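Local coordinates for putative cell adhesion protein (Bacteroides eggerthii, PDB 4GPV), which is probably a FimA-like fimbrial subunit that assembles into a distinct type of pilus of gut bacteria and so serves in cell adhesion, at residues A[166-171]-A[307-312]; A[176-181]-A[267-272]; A[182-187]-A[227-232]; A[209-214]-A[277-282]. All coordinates share one frame; numbering follows the deposited sequence.

Interaction 1 of 4, residues A[166-171]-A[307-312]; sequences DNRKNM and GDVAAG
Arg-168 lies beside Gly-307. Its CA makes a bent C-H...O contact with Gly-307 O, and its CB packs on the same oxygen and on Val-309 CG2. Its guanidinium turns back along its own segment and grips Asp-166 side-on: NE meets OD1 at 2.8 Å and NH2 meets OD2. Asp-166 OD1 also takes Arg-168 N from the opposite face of the carboxylate, an Asx turn. NH2 has a second acid partner, Asp-180. Lys-169 pairs in parallel with Asp-308 as the chain leaves strand 297-306 for its loop. Lys-169 N donates to Gly-307 O at 2.9 Å, and Lys-169 O accepts from Val-309 N at 2.8 Å. Asn-170 ND2 meets Asp-308 OD1 at 3.0 Å from above the carboxylate plane. Asp-308 CG is anti to its backbone N (chi1 -177°), which puts CG on the side of Asn-170. Ala-310 N adds a weak bond to Asn-170 O, and the two CB atoms touch. Selenomethionine Met-171, in one of two conformers, sets CG against Val-309 CG2. Backbone bonds and one amide-carboxylate bond hold this end of the sheet, exposed at Lys-169 and Asn-170, while Asp-166 and Asp-180 probably balance the charge of the buried guanidinium.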
loop_
_atom_site.group_PDB
_atom_site.type_symbol
_atom_site.label_atom_id
_atom_site.label_comp_id
_atom_site.label_asym_id
_atom_site.label_seq_id
_atom_site.Cartn_x
_atom_site.Cartn_y
_atom_site.Cartn_z
ATOM N N ASP A 166 -13.701 8.732 -20.011
ATOM C CA ASP A 166 -14.028 10.132 -20.147
ATOM C C ASP A 166 -15.061 10.379 -21.248
ATOM O O ASP A 166 -14.731 10.305 -22.436
ATOM C CB ASP A 166 -12.771 10.970 -20.396
ATOM C CG ASP A 166 -13.048 12.464 -20.280
ATOM O OD1 ASP A 166 -14.177 12.834 -19.860
ATOM O OD2 ASP A 166 -12.147 13.260 -20.597
ATOM N N ASN A 167 -16.301 10.746 -20.839
ATOM C CA ASN A 167 -17.411 11.029 -21.750
ATOM C C ASN A 167 -17.787 12.506 -21.700
ATOM O O ASN A 167 -18.864 12.894 -22.161
ATOM C CB ASN A 167 -18.633 10.148 -21.447
ATOM C CG ASN A 167 -18.378 8.676 -21.626
ATOM O OD1 ASN A 167 -17.516 8.246 -22.404
ATOM N ND2 ASN A 167 -19.138 7.870 -20.914
ATOM N N ARG A 168 -16.904 13.334 -21.123
ATOM C CA ARG A 168 -17.131 14.781 -21.093
ATOM C C ARG A 168 -16.928 15.325 -22.507
ATOM O O ARG A 168 -16.084 14.816 -23.241
ATOM C CB ARG A 168 -16.188 15.484 -20.098
ATOM C CG ARG A 168 -16.438 15.170 -18.621
ATOM C CD ARG A 168 -15.295 15.654 -17.723
ATOM N NE ARG A 168 -14.035 15.007 -18.113
ATOM C CZ ARG A 168 -12.826 15.352 -17.683
ATOM N NH1 ARG A 168 -12.678 16.349 -16.817
ATOM N NH2 ARG A 168 -11.757 14.694 -18.107
ATOM N N LYS A 169 -17.708 16.330 -22.885
ATOM C CA LYS A 169 -17.596 16.925 -24.211
ATOM C C LYS A 169 -17.211 18.375 -24.085
ATOM O O LYS A 169 -17.555 19.006 -23.091
ATOM C CB LYS A 169 -18.945 16.819 -24.969
ATOM C CG LYS A 169 -19.472 15.400 -25.167
ATOM C CD LYS A 169 -20.781 15.385 -25.978
ATOM C CE LYS A 169 -21.997 15.820 -25.190
ATOM N NZ LYS A 169 -23.240 15.718 -25.991
ATOM N N ASN A 170 -16.571 18.924 -25.128
ATOM C CA ASN A 170 -16.224 20.344 -25.234
ATOM C C ASN A 170 -15.502 20.864 -23.987
ATOM O O ASN A 170 -15.923 21.865 -23.388
ATOM C CB ASN A 170 -17.484 21.164 -25.499
ATOM C CG ASN A 170 -18.296 20.703 -26.687
ATOM O OD1 ASN A 170 -17.767 20.318 -27.740
ATOM N ND2 ASN A 170 -19.605 20.712 -26.526
HETATM N N MSE A 171 -14.423 20.173 -23.620
HETATM C CA MSE A 171 -13.630 20.557 -22.453
HETATM C C MSE A 171 -12.825 21.831 -22.717
HETATM O O MSE A 171 -12.469 22.521 -21.765
HETATM C CB MSE A 171 -12.707 19.428 -22.034
HETATM C CG MSE A 171 -13.431 18.308 -21.345
HETATM SE SE MSE A 171 -12.214 16.865 -21.041
HETATM C CE MSE A 171 -10.963 17.717 -19.727
ATOM N N GLY A 307 -20.832 14.946 -19.212
ATOM C CA GLY A 307 -21.305 16.323 -19.202
ATOM C C GLY A 307 -20.691 17.172 -20.295
ATOM O O GLY A 307 -19.554 16.933 -20.715
ATOM N N ASP A 308 -21.448 18.168 -20.782
ATOM C CA ASP A 308 -20.938 19.118 -21.773
ATOM C C ASP A 308 -20.273 20.216 -20.970
ATOM O O ASP A 308 -20.966 20.993 -20.314
ATOM C CB ASP A 308 -22.069 19.648 -22.685
ATOM C CG ASP A 308 -21.647 20.601 -23.811
ATOM O OD1 ASP A 308 -20.516 21.146 -23.751
ATOM O OD2 ASP A 308 -22.470 20.846 -24.722
ATOM N N VAL A 309 -18.929 20.230 -20.955
ATOM C CA VAL A 309 -18.155 21.166 -20.134
ATOM C C VAL A 309 -18.416 22.619 -20.526
ATOM O O VAL A 309 -18.739 23.403 -19.643
ATOM C CB VAL A 309 -16.643 20.834 -20.140
ATOM C CG1 VAL A 309 -15.816 21.963 -19.515
ATOM C CG2 VAL A 309 -16.395 19.513 -19.421
ATOM N N ALA A 310 -18.324 22.961 -21.835
ATOM C CA ALA A 310 -18.540 24.325 -22.322
ATOM C C ALA A 310 -19.894 24.870 -21.876
ATOM O O ALA A 310 -19.993 26.065 -21.606
ATOM C CB ALA A 310 -18.439 24.361 -23.839
ATOM N N ALA A 311 -20.900 23.968 -21.712
ATOM C CA ALA A 311 -22.271 24.263 -21.302
ATOM C C ALA A 311 -22.537 24.186 -19.775
ATOM O O ALA A 311 -23.681 24.363 -19.366
ATOM C CB ALA A 311 -23.230 23.338 -22.034
ATOM N N GLY A 312 -21.507 23.972 -18.956
ATOM C CA GLY A 312 -21.646 23.910 -17.497
ATOM C C GLY A 312 -21.740 22.535 -16.846
ATOM O O GLY A 312 -21.895 22.427 -15.623
#

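Interaction 2 of 4, residues A[176-181]-A[267-272]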
loop_
_atom_site.group_PDB
_atom_site.type_symbol
_atom_site.label_atom_id
_atom_site.label_comp_id
_atom_site.label_asym_id
_atom_site.label_seq_id
_atom_site.Cartn_x
_atom_site.Cartn_y
_atom_site.Cartn_z
ATOM N N ILE A 176 -16.475 27.810 -20.582
ATOM C CA ILE A 176 -15.927 27.075 -19.454
ATOM C C ILE A 176 -14.942 26.097 -20.018
ATOM O O ILE A 176 -15.264 25.382 -20.975
ATOM C CB ILE A 176 -17.034 26.398 -18.616
ATOM C CG1 ILE A 176 -18.048 27.458 -18.097
ATOM C CG2 ILE A 176 -16.434 25.546 -17.473
ATOM C CD1 ILE A 176 -19.417 26.882 -17.738
ATOM N N THR A 177 -13.734 26.080 -19.440
ATOM C CA THR A 177 -12.727 25.132 -19.870
ATOM C C THR A 177 -12.235 24.355 -18.657
ATOM O O THR A 177 -12.195 24.873 -17.535
ATOM C CB THR A 177 -11.607 25.809 -20.676
ATOM O OG1 THR A 177 -10.838 24.800 -21.329
ATOM C CG2 THR A 177 -10.706 26.696 -19.838
ATOM N N ILE A 178 -11.939 23.076 -18.880
ATOM C CA ILE A 178 -11.399 22.206 -17.839
ATOM C C ILE A 178 -10.188 21.562 -18.436
ATOM O O ILE A 178 -10.241 21.077 -19.567
ATOM C CB ILE A 178 -12.416 21.174 -17.237
ATOM C CG1 ILE A 178 -13.563 21.916 -16.530
ATOM C CG2 ILE A 178 -11.732 20.203 -16.248
ATOM C CD1 ILE A 178 -14.747 20.999 -16.070
ATOM N N THR A 179 -9.073 21.616 -17.696
ATOM C CA THR A 179 -7.834 20.947 -18.042
ATOM C C THR A 179 -7.542 19.975 -16.901
ATOM O O THR A 179 -7.461 20.397 -15.745
ATOM C CB THR A 179 -6.689 21.964 -18.278
ATOM O OG1 THR A 179 -7.037 22.822 -19.362
ATOM C CG2 THR A 179 -5.336 21.282 -18.555
ATOM N N ASP A 180 -7.411 18.678 -17.200
ATOM C CA ASP A 180 -7.075 17.728 -16.151
ATOM C C ASP A 180 -5.590 17.830 -15.857
ATOM O O ASP A 180 -4.784 17.877 -16.804
ATOM C CB ASP A 180 -7.443 16.302 -16.575
ATOM C CG ASP A 180 -8.918 16.100 -16.842
ATOM O OD1 ASP A 180 -9.749 16.760 -16.163
ATOM O OD2 ASP A 180 -9.246 15.342 -17.772
ATOM N N ASP A 181 -5.201 17.850 -14.553
ATOM C CA ASP A 181 -3.791 18.033 -14.221
ATOM C C ASP A 181 -3.125 16.757 -13.726
ATOM O O ASP A 181 -1.992 16.464 -14.122
ATOM C CB ASP A 181 -3.624 19.162 -13.187
ATOM C CG ASP A 181 -4.313 20.455 -13.583
ATOM O OD1 ASP A 181 -4.099 20.926 -14.728
ATOM O OD2 ASP A 181 -5.086 20.983 -12.767
ATOM N N SER A 267 -8.206 18.647 -11.427
ATOM C CA SER A 267 -8.222 19.404 -12.661
ATOM C C SER A 267 -8.293 20.881 -12.356
ATOM O O SER A 267 -8.440 21.266 -11.187
ATOM C CB SER A 267 -9.422 18.973 -13.503
ATOM O OG SER A 267 -9.438 17.562 -13.652
ATOM N N THR A 268 -8.143 21.701 -13.389
ATOM C CA THR A 268 -8.277 23.158 -13.268
ATOM C C THR A 268 -9.461 23.602 -14.124
ATOM O O THR A 268 -9.497 23.337 -15.336
ATOM C CB THR A 268 -6.999 23.895 -13.658
ATOM O OG1 THR A 268 -5.945 23.463 -12.786
ATOM C CG2 THR A 268 -7.150 25.407 -13.522
ATOM N N LYS A 269 -10.415 24.284 -13.487
ATOM C CA LYS A 269 -11.575 24.834 -14.199
ATOM C C LYS A 269 -11.361 26.332 -14.375
ATOM O O LYS A 269 -11.049 27.008 -13.392
ATOM C CB LYS A 269 -12.873 24.549 -13.431
ATOM C CG LYS A 269 -14.158 25.033 -14.124
ATOM C CD LYS A 269 -15.352 24.803 -13.190
ATOM C CE LYS A 269 -16.660 25.178 -13.833
ATOM N NZ LYS A 269 -17.797 25.093 -12.883
ATOM N N THR A 270 -11.540 26.840 -15.613
ATOM C CA THR A 270 -11.390 28.262 -15.908
ATOM C C THR A 270 -12.716 28.802 -16.469
ATOM O O THR A 270 -13.276 28.260 -17.431
ATOM C CB THR A 270 -10.197 28.540 -16.842
ATOM O OG1 THR A 270 -9.019 28.003 -16.261
ATOM C CG2 THR A 270 -9.998 30.028 -17.090
ATOM N N VAL A 271 -13.226 29.839 -15.816
ATOM C CA VAL A 271 -14.475 30.522 -16.204
ATOM C C VAL A 271 -14.205 32.012 -16.142
ATOM O O VAL A 271 -14.059 32.566 -15.051
ATOM C CB VAL A 271 -15.699 30.139 -15.336
ATOM C CG1 VAL A 271 -16.960 30.820 -15.868
ATOM C CG2 VAL A 271 -15.889 28.631 -15.241
ATOM N N GLY A 272 -14.102 32.632 -17.307
ATOM C CA GLY A 272 -13.754 34.043 -17.396
ATOM C C GLY A 272 -12.374 34.241 -16.794
ATOM O O GLY A 272 -11.468 33.457 -17.076
#
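The side chains of Ile-176 and Val-271 lie side by side, Ile-176 CG1 touching Val-271 CG2 at 3.8 Å. From Thr-177 and Thr-270 on, the strands 176-193 and 262-271 form an antiparallel ladder in a sheet of the FimA-like C-terminal domain. The short strand axes run antiparallel, at 164°. The Lys-269 chain is extended and crosses Ile-176 obliquely, with CE on Ile-176 CG2 at 3.7 Å. Farther along the same face, Ile-178 CG1 lies against CG and CB of Lys-269, and its CG2 against Ser-267 CB. The other face carries threonines. Thr-177 and Thr-270 lie alongside and point the same way; in one of two Thr-177 conformers its CG2 rests on Thr-270 CB. Their hydroxyls bond elsewhere, to Met-171 O and Ser-275. Backbone bonds join Thr-177 with Thr-270 and Thr-179 with Thr-268, both ways in each pair. At the far end two acids take hydroxyls. Ser-267 OG gives its proton to Asp-180 OD1 at 2.7 Å, on the anti side of the carboxylate; Arg-168 holds the other oxygen of Asp-180. Asp-181 also forms a salt bridge with Lys-266. Thr-268 OG1 donates to Asp-181 OD2 at 2.6 Å, from the syn side and 15° out of the carboxylate plane.

Interaction 3 of 4, residues A[182-187]-A[227-232]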
loop_
_atom_site.group_PDB
_atom_site.type_symbol
_atom_site.label_atom_id
_atom_site.label_comp_id
_atom_site.label_asym_id
_atom_site.label_seq_id
_atom_site.Cartn_x
_atom_site.Cartn_y
_atom_site.Cartn_z
ATOM N N ALA A 182 -3.782 16.015 -12.835
ATOM C CA ALA A 182 -3.145 14.831 -12.275
ATOM C C ALA A 182 -4.125 13.845 -11.666
ATOM O O ALA A 182 -5.244 14.210 -11.301
ATOM C CB ALA A 182 -2.168 15.270 -11.180
ATOM N N ALA A 183 -3.698 12.585 -11.571
ATOM C CA ALA A 183 -4.374 11.582 -10.769
ATOM C C ALA A 183 -3.638 11.632 -9.435
ATOM O O ALA A 183 -2.395 11.535 -9.403
ATOM C CB ALA A 183 -4.278 10.192 -11.413
ATOM N N VAL A 184 -4.369 11.888 -8.354
ATOM C CA VAL A 184 -3.731 12.100 -7.043
ATOM C C VAL A 184 -4.286 11.156 -5.970
ATOM O O VAL A 184 -5.431 10.751 -6.041
ATOM C CB VAL A 184 -3.856 13.590 -6.575
ATOM C CG1 VAL A 184 -3.142 14.567 -7.522
ATOM C CG2 VAL A 184 -5.321 14.001 -6.353
ATOM N N LEU A 185 -3.447 10.810 -4.998
ATOM C CA LEU A 185 -3.872 10.038 -3.852
ATOM C C LEU A 185 -3.784 10.966 -2.681
ATOM O O LEU A 185 -2.721 11.513 -2.412
ATOM C CB LEU A 185 -3.052 8.741 -3.634
ATOM C CG LEU A 185 -3.700 7.732 -2.668
ATOM C CD1 LEU A 185 -5.044 7.164 -3.251
ATOM C CD2 LEU A 185 -2.723 6.566 -2.371
ATOM N N LEU A 186 -4.887 11.133 -1.972
ATOM C CA LEU A 186 -4.916 12.018 -0.811
ATOM C C LEU A 186 -4.991 11.182 0.430
ATOM O O LEU A 186 -5.767 10.207 0.475
ATOM C CB LEU A 186 -6.111 13.018 -0.889
ATOM C CG LEU A 186 -6.354 13.727 -2.234
ATOM C CD1 LEU A 186 -7.597 14.685 -2.124
ATOM C CD2 LEU A 186 -5.093 14.499 -2.692
ATOM N N PHE A 187 -4.178 11.528 1.458
ATOM C CA PHE A 187 -4.223 10.854 2.758
ATOM C C PHE A 187 -3.938 9.378 2.648
ATOM O O PHE A 187 -4.682 8.546 3.157
ATOM C CB PHE A 187 -5.573 11.089 3.486
ATOM C CG PHE A 187 -5.911 12.556 3.484
ATOM C CD1 PHE A 187 -5.068 13.476 4.089
ATOM C CD2 PHE A 187 -7.010 13.028 2.775
ATOM C CE1 PHE A 187 -5.328 14.844 4.009
ATOM C CE2 PHE A 187 -7.270 14.390 2.692
ATOM C CZ PHE A 187 -6.423 15.295 3.307
ATOM N N ALA A 227 5.233 11.784 -4.988
ATOM C CA ALA A 227 5.017 10.403 -5.456
ATOM C C ALA A 227 3.521 10.072 -5.539
ATOM O O ALA A 227 3.152 9.044 -6.105
ATOM C CB ALA A 227 5.695 9.426 -4.519
ATOM N N LEU A 228 2.668 10.910 -4.928
ATOM C CA LEU A 228 1.213 10.659 -4.901
ATOM C C LEU A 228 0.453 11.557 -5.891
ATOM O O LEU A 228 -0.750 11.769 -5.759
ATOM C CB LEU A 228 0.661 10.790 -3.486
ATOM C CG LEU A 228 1.218 9.801 -2.471
ATOM C CD1 LEU A 228 0.626 10.043 -1.111
ATOM C CD2 LEU A 228 1.077 8.322 -2.945
ATOM N N SER A 229 1.151 12.016 -6.936
ATOM C CA SER A 229 0.547 12.805 -8.002
ATOM C C SER A 229 1.145 12.365 -9.328
ATOM O O SER A 229 2.342 12.515 -9.520
ATOM C CB SER A 229 0.774 14.300 -7.760
ATOM O OG SER A 229 0.180 15.069 -8.793
ATOM N N ASP A 230 0.324 11.841 -10.247
ATOM C CA ASP A 230 0.772 11.430 -11.584
ATOM C C ASP A 230 0.155 12.359 -12.610
ATOM O O ASP A 230 -1.078 12.381 -12.744
ATOM C CB ASP A 230 0.400 9.971 -11.857
ATOM C CG ASP A 230 1.286 8.988 -11.103
ATOM O OD1 ASP A 230 2.509 9.247 -11.006
ATOM O OD2 ASP A 230 0.793 7.879 -10.764
ATOM N N ALA A 231 1.003 13.133 -13.309
ATOM C CA ALA A 231 0.520 14.129 -14.275
ATOM C C ALA A 231 -0.281 13.525 -15.414
ATOM O O ALA A 231 0.029 12.431 -15.911
ATOM C CB ALA A 231 1.695 14.947 -14.847
ATOM N N VAL A 232 -1.315 14.272 -15.826
ATOM C CA VAL A 232 -2.183 13.919 -16.954
ATOM C C VAL A 232 -1.799 14.787 -18.167
ATOM O O VAL A 232 -1.701 16.015 -18.070
ATOM C CB VAL A 232 -3.681 14.078 -16.567
ATOM C CG1 VAL A 232 -4.612 13.905 -17.766
ATOM C CG2 VAL A 232 -4.058 13.118 -15.449
#
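Ala-183 and Asp-230 form a hydrogen-bonded antiparallel pair. Ala-183 N donates to Asp-230 O at 2.9 Å, and Asp-230 N returns a bond to Ala-183 O at the same length. A third backbone bond, Leu-185 N to Leu-228 O at 3.0 Å, continues the ladder. CA-H groups add to it. Ala-182 CA approaches Asp-230 O, Ser-229 CA approaches Ala-183 O, and Val-184 CA approaches Leu-228 O. The last oxygen therefore receives both an N-H and a CA-H from neighbouring residues.

The short strand 229-231 thus pairs with the long strand 176-193 as part of a beta sheet in the FimA-like C-terminal domain. On the other edge of the long strand, Ala-182 and Val-184 bond through their backbones to Lys-266 and Ala-264 of strand 262-271.

Side chains on one face meet round the Ser-229 hydroxyl. With OG anti to the backbone N (chi1 -180°), the hydroxyl lies against Ala-182 CB at 3.4 Å and Val-184 CG1 at 3.6 Å. These are plain van der Waals contacts. Beyond the strand, Val-232 CG2 packs on Ala-182 CA at 3.7 Å and lies near Ala-183 N. Leu-228 sets CB against Leu-185 O at 3.6 Å, and its CD2 against Leu-185 CB at 4.2 Å.

On the Ala-183 side Asp-230 lays CB near Ala-183 O, and its carboxylate has other partners. OD2 accepts from Asn-247 ND2, and OD1 bonds to a bound Tris molecule, probably from the crystallisation liquor.

Interaction 4 of 4, residues A[209-214]-A[277-282]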
loop_
_atom_site.group_PDB
_atom_site.type_symbol
_atom_site.label_atom_id
_atom_site.label_comp_id
_atom_site.label_asym_id
_atom_site.label_seq_id
_atom_site.Cartn_x
_atom_site.Cartn_y
_atom_site.Cartn_z
ATOM N N THR A 209 0.074 13.125 1.272
ATOM C CA THR A 209 -0.968 13.538 0.348
ATOM C C THR A 209 -0.321 14.091 -0.954
ATOM O O THR A 209 0.743 14.729 -0.921
ATOM C CB THR A 209 -1.970 14.511 1.033
ATOM O OG1 THR A 209 -3.178 14.502 0.294
ATOM C CG2 THR A 209 -1.454 15.939 1.130
ATOM N N GLY A 210 -0.935 13.785 -2.080
ATOM C CA GLY A 210 -0.413 14.226 -3.377
ATOM C C GLY A 210 -0.729 15.652 -3.757
ATOM O O GLY A 210 -0.101 16.217 -4.662
ATOM N N PHE A 211 -1.731 16.259 -3.089
ATOM C CA PHE A 211 -2.150 17.623 -3.380
ATOM C C PHE A 211 -2.860 18.181 -2.164
ATOM O O PHE A 211 -3.707 17.495 -1.609
ATOM C CB PHE A 211 -3.102 17.622 -4.616
ATOM C CG PHE A 211 -3.485 18.994 -5.112
ATOM C CD1 PHE A 211 -2.635 19.713 -5.953
ATOM C CD2 PHE A 211 -4.664 19.596 -4.694
ATOM C CE1 PHE A 211 -2.989 20.988 -6.408
ATOM C CE2 PHE A 211 -5.010 20.881 -5.135
ATOM C CZ PHE A 211 -4.170 21.566 -5.994
ATOM N N ASN A 212 -2.573 19.434 -1.768
ATOM C CA ASN A 212 -3.272 19.979 -0.603
ATOM C C ASN A 212 -3.654 21.450 -0.792
ATOM O O ASN A 212 -3.971 22.111 0.199
ATOM C CB ASN A 212 -2.395 19.823 0.655
ATOM C CG ASN A 212 -1.150 20.696 0.694
ATOM O OD1 ASN A 212 -0.771 21.361 -0.274
ATOM N ND2 ASN A 212 -0.493 20.743 1.837
ATOM N N GLN A 213 -3.593 21.969 -2.036
ATOM C CA GLN A 213 -3.874 23.394 -2.321
ATOM C C GLN A 213 -5.349 23.598 -2.704
ATOM O O GLN A 213 -5.688 24.022 -3.815
ATOM C CB GLN A 213 -2.892 23.934 -3.369
ATOM C CG GLN A 213 -1.458 24.068 -2.794
ATOM C CD GLN A 213 -0.430 24.466 -3.833
ATOM O OE1 GLN A 213 -0.497 25.537 -4.442
ATOM N NE2 GLN A 213 0.547 23.607 -4.065
ATOM N N TYR A 214 -6.231 23.240 -1.766
ATOM C CA TYR A 214 -7.684 23.385 -1.861
ATOM C C TYR A 214 -8.179 23.838 -0.491
ATOM O O TYR A 214 -7.539 23.531 0.521
ATOM C CB TYR A 214 -8.399 22.113 -2.377
ATOM C CG TYR A 214 -8.189 20.849 -1.570
ATOM C CD1 TYR A 214 -7.123 19.988 -1.847
ATOM C CD2 TYR A 214 -9.087 20.476 -0.572
ATOM C CE1 TYR A 214 -6.913 18.823 -1.086
ATOM C CE2 TYR A 214 -8.876 19.329 0.206
ATOM C CZ TYR A 214 -7.799 18.495 -0.069
ATOM O OH TYR A 214 -7.608 17.357 0.684
ATOM N N PRO A 277 -9.112 24.892 -8.571
ATOM C CA PRO A 277 -8.983 23.432 -8.617
ATOM C C PRO A 277 -10.341 22.737 -8.421
ATOM O O PRO A 277 -11.194 23.168 -7.625
ATOM C CB PRO A 277 -8.015 23.115 -7.468
ATOM C CG PRO A 277 -8.123 24.253 -6.548
ATOM C CD PRO A 277 -8.596 25.454 -7.301
ATOM N N ILE A 278 -10.556 21.675 -9.185
ATOM C CA ILE A 278 -11.764 20.848 -9.093
ATOM C C ILE A 278 -11.304 19.419 -9.017
ATOM O O ILE A 278 -10.165 19.106 -9.382
ATOM C CB ILE A 278 -12.822 21.065 -10.211
ATOM C CG1 ILE A 278 -12.234 20.739 -11.602
ATOM C CG2 ILE A 278 -13.425 22.480 -10.139
ATOM C CD1 ILE A 278 -13.201 20.600 -12.723
ATOM N N PHE A 279 -12.161 18.566 -8.505
ATOM C CA PHE A 279 -11.810 17.157 -8.299
ATOM C C PHE A 279 -12.905 16.211 -8.741
ATOM O O PHE A 279 -14.082 16.535 -8.637
ATOM C CB PHE A 279 -11.539 16.912 -6.797
ATOM C CG PHE A 279 -10.413 17.729 -6.219
ATOM C CD1 PHE A 279 -10.643 19.011 -5.726
ATOM C CD2 PHE A 279 -9.118 17.235 -6.196
ATOM C CE1 PHE A 279 -9.594 19.777 -5.208
ATOM C CE2 PHE A 279 -8.077 17.977 -5.643
ATOM C CZ PHE A 279 -8.310 19.270 -5.194
ATOM N N TYR A 280 -12.508 15.003 -9.183
ATOM C CA TYR A 280 -13.449 13.917 -9.477
ATOM C C TYR A 280 -13.004 12.808 -8.526
ATOM O O TYR A 280 -12.083 12.062 -8.846
ATOM C CB TYR A 280 -13.398 13.504 -10.957
ATOM C CG TYR A 280 -13.636 14.654 -11.905
ATOM C CD1 TYR A 280 -14.928 14.985 -12.318
ATOM C CD2 TYR A 280 -12.571 15.370 -12.446
ATOM C CE1 TYR A 280 -15.150 15.969 -13.279
ATOM C CE2 TYR A 280 -12.786 16.396 -13.377
ATOM C CZ TYR A 280 -14.079 16.694 -13.787
ATOM O OH TYR A 280 -14.282 17.689 -14.726
ATOM N N PRO A 281 -13.523 12.800 -7.282
ATOM C CA PRO A 281 -12.936 11.920 -6.263
ATOM C C PRO A 281 -13.741 10.675 -5.876
ATOM O O PRO A 281 -14.944 10.572 -6.155
ATOM C CB PRO A 281 -12.888 12.852 -5.060
ATOM C CG PRO A 281 -14.105 13.747 -5.237
ATOM C CD PRO A 281 -14.508 13.720 -6.676
ATOM N N ILE A 282 -13.060 9.775 -5.163
ATOM C CA ILE A 282 -13.666 8.615 -4.531
ATOM C C ILE A 282 -13.064 8.468 -3.140
ATOM O O ILE A 282 -11.843 8.372 -2.998
ATOM C CB ILE A 282 -13.633 7.297 -5.350
ATOM C CG1 ILE A 282 -14.584 6.219 -4.722
ATOM C CG2 ILE A 282 -12.248 6.758 -5.545
ATOM C CD1 ILE A 282 -16.201 6.657 -4.621
#
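Phe-279 CG is anti to its carbonyl carbon, Phe-211 CG is anti to its backbone N, and Tyr-214 CG sits between backbone N and carbonyl carbon (chi1 58°); these torsions place the CG atoms so that the rings can meet. The rim of Phe-279 points toward the face of Tyr-214 in an offset edge-to-face pair. The centroids lie 5.2 Å apart and the planes stand at 73°. Phe-279 CZ touches Tyr-214 CD1 at 3.6 Å, while CE1 lies near Tyr-214 CB and CG. Phe-211 comes to the same tip. Phe-211 CD2 and CE2 meet Phe-279 CZ at 3.7 Å, and CD2 lies in the plane of the Phe-279 ring, at its edge. These two rings are oblique, with planes 61° apart. Phe-211 CD2 also lies at the edge of the Tyr-214 ring. Pro-277 adds CB, 4.4 Å from Phe-211 CZ, and its CG sits 3.7 Å from Gln-213 O. Lys-266 touches Phe-211, Pro-277 and Phe-279 from the neighbouring strand. Tyr-214 OH bonds to Glu-321, and Pro-320 packs on both Tyr-214 and Phe-279. The result is an aromatic cluster that joins the loop after strand 207-209 to strand 274-283 of the FimA-like C-terminal domain.

How the interactions relate
Interactions 2 and 3 use successive parts of strand 176-193. Interaction 2 is a surface contact rich in threonine and in acid-hydroxyl bonds; interaction 3 is more buried and has mainly alanine, valine and leucine. They meet where Asp-181 O accepts from Val-232 N. Interaction 1 is partly buried and joins strand 146-169 of the other sheet to the loop after strand 297-306. It reaches interaction 2 through polar side-chain bonds. Interaction 4 differs in chemistry, since aromatic rings carry it. It is partly buried, with Tyr-214 and Phe-279 inside and Gln-213 exposed. Strand 274-283 pairs with strand 262-271 of interaction 2 through Ser-267 N and Ile-278 O, while Gly-210 N bonds Leu-185 O of interaction 3.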